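Local coordinates for putative ribose operon repressor (Burkholderia thailandensis, PDB 3EGC), which is probably a LacI-family transcription repressor that binds cis-regulatory DNA, with a sugar-binding-type domain that may sense a small ligand, at residues L190-H195 / I218-N223; E238-R243 / L267-V272. All blocks are in the same frame, centred on the assembly; numbering follows the deposited sequence.

Contact 1: residues L190-H195 / I218-N223; sequences LLTSSH and IVSFDN
Asp222 CG stands anti to its carbonyl carbon (chi1 -58°), toward the start of helix 195-208, and His195 CG lies between its own N and carbonyl carbon (chi1 68°), where the ring edge can meet Asp222 OD2. The contact joins parallel strands 189-192 and 217-221, which helix 195-208 connects as a beta-alpha-beta unit of the LacI-type sugar-binding fold. Val219 N bonds to Leu190 O (3.0 Å), Thr192 N to Val219 O (2.9 Å), and Phe221 N reaches Thr192 O at a longer 3.3 Å. On one face of the sheet Leu191 CD1 lies 3.7 Å from Val219 CG2, under helix 109-122. On the other, Thr192 OG1 sits 3.3 Å from Ser220 CB, and Thr192 OG1 and Ser220 OG both hydrogen-bond with Thr198 OG1 of the crossover helix. Just past the end of strand 189-192, Ser193 O rests 3.5 Å from Phe221 CB. Asp222 OD1 also bonds to Gln239 NE2, and the far end of the ring, His195 NE2, bonds to Asn20 OD1. Asp222 OD2 accepts His195 N through its anti lone pair (3.0 Å) and meets His195 CD2 at the edge of the imidazole, in its plane, 3.2 Å away.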
ATOM      1  N   LEU A 190     -10.406 -16.319 -15.628  1.00 34.15           N
ATOM      2  CA  LEU A 190     -10.198 -16.585 -14.232  1.00 34.00           C
ATOM      3  C   LEU A 190     -10.845 -15.451 -13.453  1.00 33.81           C
ATOM      4  O   LEU A 190     -10.766 -14.274 -13.878  1.00 33.77           O
ATOM      5  CB  LEU A 190      -8.685 -16.604 -13.926  1.00 33.73           C
ATOM      6  CG  LEU A 190      -7.845 -17.907 -13.851  1.00 35.28           C
ATOM      7  CD1 LEU A 190      -8.607 -19.221 -14.272  1.00 32.52           C
ATOM      8  CD2 LEU A 190      -6.453 -17.760 -14.475  1.00 31.75           C
ATOM      9  N   LEU A 191     -11.483 -15.805 -12.334  1.00 32.30           N
ATOM     10  CA  LEU A 191     -11.716 -14.861 -11.293  1.00 31.97           C
ATOM     11  C   LEU A 191     -10.501 -14.948 -10.346  1.00 32.41           C
ATOM     12  O   LEU A 191     -10.128 -16.068  -9.915  1.00 32.55           O
ATOM     13  CB  LEU A 191     -12.974 -15.226 -10.517  1.00 31.40           C
ATOM     14  CG  LEU A 191     -13.342 -14.469  -9.236  1.00 32.45           C
ATOM     15  CD1 LEU A 191     -13.644 -12.955  -9.428  1.00 32.54           C
ATOM     16  CD2 LEU A 191     -14.494 -15.157  -8.440  1.00 32.01           C
ATOM     17  N   THR A 192      -9.922 -13.809  -9.996  1.00 30.50           N
ATOM     18  CA  THR A 192      -8.905 -13.796  -8.954  1.00 31.27           C
ATOM     19  C   THR A 192      -9.409 -13.039  -7.729  1.00 31.27           C
ATOM     20  O   THR A 192      -9.995 -11.965  -7.874  1.00 31.62           O
ATOM     21  CB  THR A 192      -7.594 -13.162  -9.440  1.00 31.43           C
ATOM     22  OG1 THR A 192      -7.904 -11.906 -10.060  1.00 31.96           O
ATOM     23  CG2 THR A 192      -6.884 -14.104 -10.507  1.00 29.88           C
ATOM     24  N   SER A 193      -9.184 -13.591  -6.545  1.00 30.04           N
ATOM     25  CA  SER A 193      -9.799 -13.062  -5.370  1.00 30.67           C
ATOM     26  C   SER A 193      -9.146 -11.817  -4.706  1.00 30.21           C
ATOM     27  O   SER A 193      -9.695 -11.297  -3.797  1.00 30.29           O
ATOM     28  CB  SER A 193     -10.010 -14.180  -4.352  1.00 31.24           C
ATOM     29  OG  SER A 193      -8.791 -14.649  -3.868  1.00 31.47           O
ATOM     30  N   SER A 194      -8.001 -11.347  -5.187  1.00 29.95           N
ATOM     31  CA  SER A 194      -7.439 -10.058  -4.758  1.00 30.14           C
ATOM     32  C   SER A 194      -6.335  -9.659  -5.711  1.00 29.99           C
ATOM     33  O   SER A 194      -5.929 -10.466  -6.563  1.00 29.82           O
ATOM     34  CB  SER A 194      -6.874 -10.140  -3.331  1.00 29.65           C
ATOM     35  OG  SER A 194      -5.770 -11.022  -3.287  1.00 30.02           O
ATOM     36  N   HIS A 195      -5.842  -8.420  -5.564  1.00 29.78           N
ATOM     37  CA  HIS A 195      -4.776  -7.864  -6.412  1.00 29.30           C
ATOM     38  C   HIS A 195      -3.495  -8.658  -6.291  1.00 29.23           C
ATOM     39  O   HIS A 195      -2.785  -8.822  -7.259  1.00 28.73           O
ATOM     40  CB  HIS A 195      -4.529  -6.380  -6.131  1.00 28.03           C
ATOM     41  CG  HIS A 195      -3.928  -6.092  -4.785  1.00 28.20           C
ATOM     42  ND1 HIS A 195      -2.608  -5.725  -4.630  1.00 28.41           N
ATOM     43  CD2 HIS A 195      -4.477  -6.055  -3.545  1.00 28.37           C
ATOM     44  CE1 HIS A 195      -2.364  -5.488  -3.344  1.00 29.52           C
ATOM     45  NE2 HIS A 195      -3.480  -5.691  -2.659  1.00 26.03           N
ATOM     46  N   ILE A 218      -9.137 -12.039 -17.132  1.00 33.23           N
ATOM     47  CA  ILE A 218      -9.095 -11.973 -15.687  1.00 32.00           C
ATOM     48  C   ILE A 218      -9.991 -10.892 -15.116  1.00 31.79           C
ATOM     49  O   ILE A 218      -9.926  -9.734 -15.546  1.00 31.40           O
ATOM     50  CB  ILE A 218      -7.644 -11.688 -15.159  1.00 32.24           C
ATOM     51  CG1 ILE A 218      -6.682 -12.808 -15.590  1.00 32.78           C
ATOM     52  CG2 ILE A 218      -7.656 -11.480 -13.616  1.00 30.92           C
ATOM     53  CD1 ILE A 218      -5.167 -12.562 -15.167  1.00 31.69           C
ATOM     54  N   VAL A 219     -10.838 -11.259 -14.153  1.00 31.15           N
ATOM     55  CA  VAL A 219     -11.489 -10.224 -13.351  1.00 31.59           C
ATOM     56  C   VAL A 219     -10.956 -10.413 -11.933  1.00 31.72           C
ATOM     57  O   VAL A 219     -10.710 -11.539 -11.531  1.00 31.94           O
ATOM     58  CB  VAL A 219     -13.045 -10.300 -13.404  1.00 31.31           C
ATOM     59  CG1 VAL A 219     -13.504  -9.993 -14.784  1.00 30.45           C
ATOM     60  CG2 VAL A 219     -13.587 -11.767 -12.954  1.00 31.42           C
ATOM     61  N   SER A 220     -10.798  -9.316 -11.204  1.00 31.58           N
ATOM     62  CA  SER A 220     -10.128  -9.313  -9.943  1.00 32.53           C
ATOM     63  C   SER A 220     -10.913  -8.491  -8.921  1.00 32.85           C
ATOM     64  O   SER A 220     -11.639  -7.576  -9.311  1.00 33.34           O
ATOM     65  CB  SER A 220      -8.737  -8.703 -10.109  1.00 32.82           C
ATOM     66  OG  SER A 220      -8.001  -8.712  -8.892  1.00 33.41           O
ATOM     67  N   PHE A 221     -10.763  -8.814  -7.628  1.00 32.01           N
ATOM     68  CA  PHE A 221     -11.099  -7.868  -6.564  1.00 31.95           C
ATOM     69  C   PHE A 221      -9.955  -6.850  -6.344  1.00 31.59           C
ATOM     70  O   PHE A 221      -8.806  -7.133  -6.643  1.00 30.40           O
ATOM     71  CB  PHE A 221     -11.371  -8.561  -5.217  1.00 31.84           C
ATOM     72  CG  PHE A 221     -12.774  -9.144  -5.087  1.00 32.13           C
ATOM     73  CD1 PHE A 221     -13.617  -8.678  -4.103  1.00 31.11           C
ATOM     74  CD2 PHE A 221     -13.201 -10.209  -5.896  1.00 32.16           C
ATOM     75  CE1 PHE A 221     -14.878  -9.211  -3.924  1.00 33.37           C
ATOM     76  CE2 PHE A 221     -14.469 -10.758  -5.744  1.00 32.91           C
ATOM     77  CZ  PHE A 221     -15.321 -10.278  -4.768  1.00 32.85           C
ATOM     78  N   ASP A 222     -10.307  -5.675  -5.802  1.00 31.47           N
ATOM     79  CA  ASP A 222      -9.350  -4.605  -5.583  1.00 31.60           C
ATOM     80  C   ASP A 222      -9.098  -3.782  -6.842  1.00 32.67           C
ATOM     81  O   ASP A 222      -8.714  -4.309  -7.904  1.00 33.85           O
ATOM     82  CB  ASP A 222      -8.049  -5.149  -5.023  1.00 31.53           C
ATOM     83  CG  ASP A 222      -8.253  -5.896  -3.738  1.00 31.41           C
ATOM     84  OD1 ASP A 222      -9.153  -5.455  -2.937  1.00 33.03           O
ATOM     85  OD2 ASP A 222      -7.573  -6.928  -3.576  1.00 28.99           O
ATOM     86  N   ASN A 223      -9.257  -2.478  -6.705  1.00 32.43           N
ATOM     87  CA  ASN A 223      -9.145  -1.580  -7.836  1.00 33.08           C
ATOM     88  C   ASN A 223      -7.815  -0.846  -7.780  1.00 32.85           C
ATOM     89  O   ASN A 223      -7.701   0.194  -7.136  1.00 33.23           O
ATOM     90  CB  ASN A 223     -10.307  -0.554  -7.789  1.00 32.95           C
ATOM     91  CG  ASN A 223     -10.322   0.355  -8.972  1.00 34.91           C
ATOM     92  OD1 ASN A 223      -9.517   0.192  -9.902  1.00 36.40           O
ATOM     93  ND2 ASN A 223     -11.287   1.282  -8.999  1.00 33.88           N
TER

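Contact 2: residues E238-R243 / L267-V272; sequences EQPTRR and LQTRFV
At the hinge between the two lobes of the LacI-type fold, Glu238, which ends strand 236-238 shortly before helix 241-257, pairs with Arg270 of the broken strand 264-272; both segments are crossovers between lobes, which in relatives open and close. The two residues form an antiparallel hydrogen-bonded pair: Glu238 N donates to Arg270 O (2.8 Å) and Arg270 N to Glu238 O (3.1 Å). Their side chains leave the same face of the sheet. With Glu238 CG anti to its backbone N (chi1 179°) and the chain extended beyond it, the carboxylate forms a salt bridge, OE1 lying 2.8 Å from Arg270 NH1 at the guanidinium edge, in its plane. Glu238 OE2 is almost as near that NH1 (2.9 Å), so one nitrogen faces both oxygens and no two-nitrogen fork forms; the planes are 73° apart. Val272 CG2 sits 3.6 Å above the guanidinium plane, over its centre. Farther along, Pro240, centre of an inverse gamma turn and N-cap of the helix, brings CG to 3.3 Å from Gln268 O and 3.7 Å from Leu267 CB. Leu267 CD2 packs at 3.8 Å against Arg243 CG, whose guanidinium turns to Glu247. Arg270 NH1 close to both oxygens, with Asn223 ND2 donating to OE2, would be expected to favour the ionised carboxylate of Glu238, although Arg270 is exposed and solvent would weaken the effect.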
ATOM      1  N   GLU A 238     -14.191  -3.238  -7.040  1.00 30.12           N
ATOM      2  CA  GLU A 238     -13.657  -2.298  -6.094  1.00 30.25           C
ATOM      3  C   GLU A 238     -14.266  -2.501  -4.733  1.00 29.61           C
ATOM      4  O   GLU A 238     -15.478  -2.599  -4.605  1.00 29.26           O
ATOM      5  CB  GLU A 238     -13.880  -0.855  -6.569  1.00 30.39           C
ATOM      6  CG  GLU A 238     -13.368   0.206  -5.617  1.00 30.86           C
ATOM      7  CD  GLU A 238     -13.677   1.581  -6.107  1.00 34.51           C
ATOM      8  OE1 GLU A 238     -14.630   2.219  -5.569  1.00 34.80           O
ATOM      9  OE2 GLU A 238     -12.971   2.021  -7.054  1.00 36.53           O
ATOM     10  N   GLN A 239     -13.407  -2.561  -3.721  1.00 28.85           N
ATOM     11  CA  GLN A 239     -13.862  -2.642  -2.338  1.00 29.03           C
ATOM     12  C   GLN A 239     -13.831  -1.241  -1.748  1.00 28.71           C
ATOM     13  O   GLN A 239     -12.904  -0.498  -2.073  1.00 27.79           O
ATOM     14  CB  GLN A 239     -12.991  -3.595  -1.542  1.00 28.38           C
ATOM     15  CG  GLN A 239     -13.151  -5.010  -1.971  1.00 29.32           C
ATOM     16  CD  GLN A 239     -12.538  -5.986  -0.953  1.00 31.98           C
ATOM     17  OE1 GLN A 239     -13.191  -6.365   0.028  1.00 30.05           O
ATOM     18  NE2 GLN A 239     -11.271  -6.353  -1.169  1.00 28.39           N
ATOM     19  N   PRO A 240     -14.813  -0.893  -0.873  1.00 28.08           N
ATOM     20  CA  PRO A 240     -14.814   0.407  -0.183  1.00 28.34           C
ATOM     21  C   PRO A 240     -13.829   0.424   1.024  1.00 27.96           C
ATOM     22  O   PRO A 240     -14.216   0.583   2.190  1.00 27.42           O
ATOM     23  CB  PRO A 240     -16.273   0.532   0.295  1.00 27.98           C
ATOM     24  CG  PRO A 240     -16.655  -0.904   0.616  1.00 27.58           C
ATOM     25  CD  PRO A 240     -15.843  -1.793  -0.333  1.00 28.11           C
ATOM     26  N   THR A 241     -12.557   0.296   0.731  1.00 28.40           N
ATOM     27  CA  THR A 241     -11.538   0.107   1.799  1.00 29.68           C
ATOM     28  C   THR A 241     -11.526   1.150   2.870  1.00 29.62           C
ATOM     29  O   THR A 241     -11.518   0.823   4.049  1.00 30.15           O
ATOM     30  CB  THR A 241     -10.111   0.060   1.218  1.00 29.99           C
ATOM     31  OG1 THR A 241      -9.879   1.236   0.383  1.00 31.00           O
ATOM     32  CG2 THR A 241      -9.939  -1.144   0.385  1.00 28.11           C
ATOM     33  N   ARG A 242     -11.529   2.406   2.473  1.00 29.51           N
ATOM     34  CA  ARG A 242     -11.598   3.490   3.441  1.00 31.14           C
ATOM     35  C   ARG A 242     -12.843   3.485   4.319  1.00 30.37           C
ATOM     36  O   ARG A 242     -12.756   3.678   5.519  1.00 30.38           O
ATOM     37  CB  ARG A 242     -11.409   4.858   2.723  1.00 31.33           C
ATOM     38  CG  ARG A 242      -9.921   5.220   2.615  1.00 36.00           C
ATOM     39  CD  ARG A 242      -9.638   6.219   1.437  1.00 43.46           C
ATOM     40  NE  ARG A 242      -9.852   5.574   0.144  1.00 47.74           N
ATOM     41  CZ  ARG A 242      -8.926   5.413  -0.808  1.00 49.60           C
ATOM     42  NH1 ARG A 242      -7.694   5.901  -0.653  1.00 50.93           N
ATOM     43  NH2 ARG A 242      -9.263   4.785  -1.945  1.00 50.24           N
ATOM     44  N   ARG A 243     -13.999   3.285   3.705  1.00 30.09           N
ATOM     45  CA  ARG A 243     -15.270   3.194   4.398  1.00 30.12           C
ATOM     46  C   ARG A 243     -15.310   2.006   5.342  1.00 29.50           C
ATOM     47  O   ARG A 243     -15.906   2.077   6.366  1.00 29.66           O
ATOM     48  CB  ARG A 243     -16.429   3.122   3.383  1.00 31.06           C
ATOM     49  CG  ARG A 243     -17.847   3.167   3.995  1.00 34.12           C
ATOM     50  CD  ARG A 243     -18.245   4.574   4.337  1.00 40.48           C
ATOM     51  NE  ARG A 243     -19.481   4.610   5.116  1.00 44.50           N
ATOM     52  CZ  ARG A 243     -20.678   4.962   4.631  1.00 45.99           C
ATOM     53  NH1 ARG A 243     -20.804   5.327   3.351  1.00 44.80           N
ATOM     54  NH2 ARG A 243     -21.737   4.953   5.435  1.00 44.49           N
ATOM     55  N   LEU A 267     -20.669  -4.019   3.396  1.00 34.44           N
ATOM     56  CA  LEU A 267     -20.534  -2.796   2.593  1.00 34.33           C
ATOM     57  C   LEU A 267     -20.538  -3.011   1.048  1.00 34.67           C
ATOM     58  O   LEU A 267     -19.954  -3.938   0.525  1.00 34.40           O
ATOM     59  CB  LEU A 267     -19.268  -2.071   2.980  1.00 33.38           C
ATOM     60  CG  LEU A 267     -19.371  -0.908   3.957  1.00 34.00           C
ATOM     61  CD1 LEU A 267     -20.602  -0.952   4.938  1.00 31.79           C
ATOM     62  CD2 LEU A 267     -18.030  -0.558   4.669  1.00 30.24           C
ATOM     63  N   GLN A 268     -21.208  -2.126   0.339  1.00 34.49           N
ATOM     64  CA  GLN A 268     -21.309  -2.193  -1.094  1.00 35.05           C
ATOM     65  C   GLN A 268     -19.947  -2.083  -1.820  1.00 34.99           C
ATOM     66  O   GLN A 268     -19.096  -1.204  -1.531  1.00 34.82           O
ATOM     67  CB  GLN A 268     -22.281  -1.087  -1.560  1.00 35.54           C
ATOM     68  CG  GLN A 268     -22.085  -0.468  -2.992  1.00 36.50           C
ATOM     69  CD  GLN A 268     -22.959   0.825  -3.189  1.00 39.75           C
ATOM     70  OE1 GLN A 268     -22.591   1.936  -2.813  1.00 39.51           O
ATOM     71  NE2 GLN A 268     -24.121   0.651  -3.744  1.00 37.57           N
ATOM     72  N   THR A 269     -19.749  -2.990  -2.745  1.00 34.70           N
ATOM     73  CA  THR A 269     -18.651  -3.000  -3.640  1.00 35.31           C
ATOM     74  C   THR A 269     -19.184  -2.548  -5.019  1.00 36.50           C
ATOM     75  O   THR A 269     -20.392  -2.599  -5.317  1.00 37.05           O
ATOM     76  CB  THR A 269     -18.102  -4.436  -3.794  1.00 35.37           C
ATOM     77  OG1 THR A 269     -19.066  -5.273  -4.425  1.00 34.78           O
ATOM     78  CG2 THR A 269     -17.815  -5.000  -2.480  1.00 34.32           C
ATOM     79  N   ARG A 270     -18.288  -2.134  -5.879  1.00 36.72           N
ATOM     80  CA  ARG A 270     -18.732  -1.749  -7.161  1.00 37.51           C
ATOM     81  C   ARG A 270     -17.851  -2.351  -8.255  1.00 37.42           C
ATOM     82  O   ARG A 270     -16.640  -2.449  -8.134  1.00 37.17           O
ATOM     83  CB  ARG A 270     -18.873  -0.234  -7.275  1.00 37.71           C
ATOM     84  CG  ARG A 270     -17.812   0.426  -8.035  1.00 38.96           C
ATOM     85  CD  ARG A 270     -17.964   1.913  -7.959  1.00 41.14           C
ATOM     86  NE  ARG A 270     -17.412   2.542  -9.128  1.00 43.57           N
ATOM     87  CZ  ARG A 270     -16.205   3.085  -9.189  1.00 44.45           C
ATOM     88  NH1 ARG A 270     -15.415   3.077  -8.137  1.00 45.01           N
ATOM     89  NH2 ARG A 270     -15.799   3.633 -10.312  1.00 46.29           N
ATOM     90  N   PHE A 271     -18.512  -2.765  -9.320  1.00 37.07           N
ATOM     91  CA  PHE A 271     -17.822  -3.390 -10.446  1.00 37.29           C
ATOM     92  C   PHE A 271     -17.317  -2.305 -11.398  1.00 37.61           C
ATOM     93  O   PHE A 271     -18.068  -1.420 -11.814  1.00 37.59           O
ATOM     94  CB  PHE A 271     -18.765  -4.358 -11.173  1.00 36.22           C
ATOM     95  CG  PHE A 271     -18.070  -5.236 -12.159  1.00 36.46           C
ATOM     96  CD1 PHE A 271     -18.541  -5.336 -13.456  1.00 36.69           C
ATOM     97  CD2 PHE A 271     -16.946  -5.956 -11.799  1.00 34.80           C
ATOM     98  CE1 PHE A 271     -17.891  -6.142 -14.394  1.00 36.66           C
ATOM     99  CE2 PHE A 271     -16.327  -6.781 -12.693  1.00 36.39           C
ATOM    100  CZ  PHE A 271     -16.799  -6.877 -14.017  1.00 36.21           C
ATOM    101  N   VAL A 272     -16.027  -2.353 -11.708  1.00 38.04           N
ATOM    102  CA  VAL A 272     -15.432  -1.333 -12.572  1.00 39.20           C
ATOM    103  C   VAL A 272     -14.866  -2.019 -13.792  1.00 40.63           C
ATOM    104  O   VAL A 272     -13.967  -2.865 -13.673  1.00 40.72           O
ATOM    105  CB  VAL A 272     -14.300  -0.589 -11.826  1.00 39.06           C
ATOM    106  CG1 VAL A 272     -13.615   0.481 -12.713  1.00 38.31           C
ATOM    107  CG2 VAL A 272     -14.845   0.006 -10.488  1.00 38.94           C
TER

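The contacts come in series along the chain: 190-195 / 218-223 closes before 238-243 / 267-272 opens, and their centres lie 13 Å apart. Contact 1 lies in the lobe holding strands 189-192 and 217-221; contact 2 sits at the crossovers leaving it, strand 236-238 lying between 217-221 and 264-272. They meet directly: Asn223 ND2 is 2.7 Å from Glu238 OE2 and Asp222 OD1 2.9 Å from Gln239 NE2, both probable hydrogen bonds. These tie the strand-end loop of one lobe to a crossover, consistent with a fold whose relatives bind ligand between the lobes. Contact 1 is buried, whereas contact 2 lies at the surface, where Arg242 forms a salt bridge with Glu19 of the second subunit.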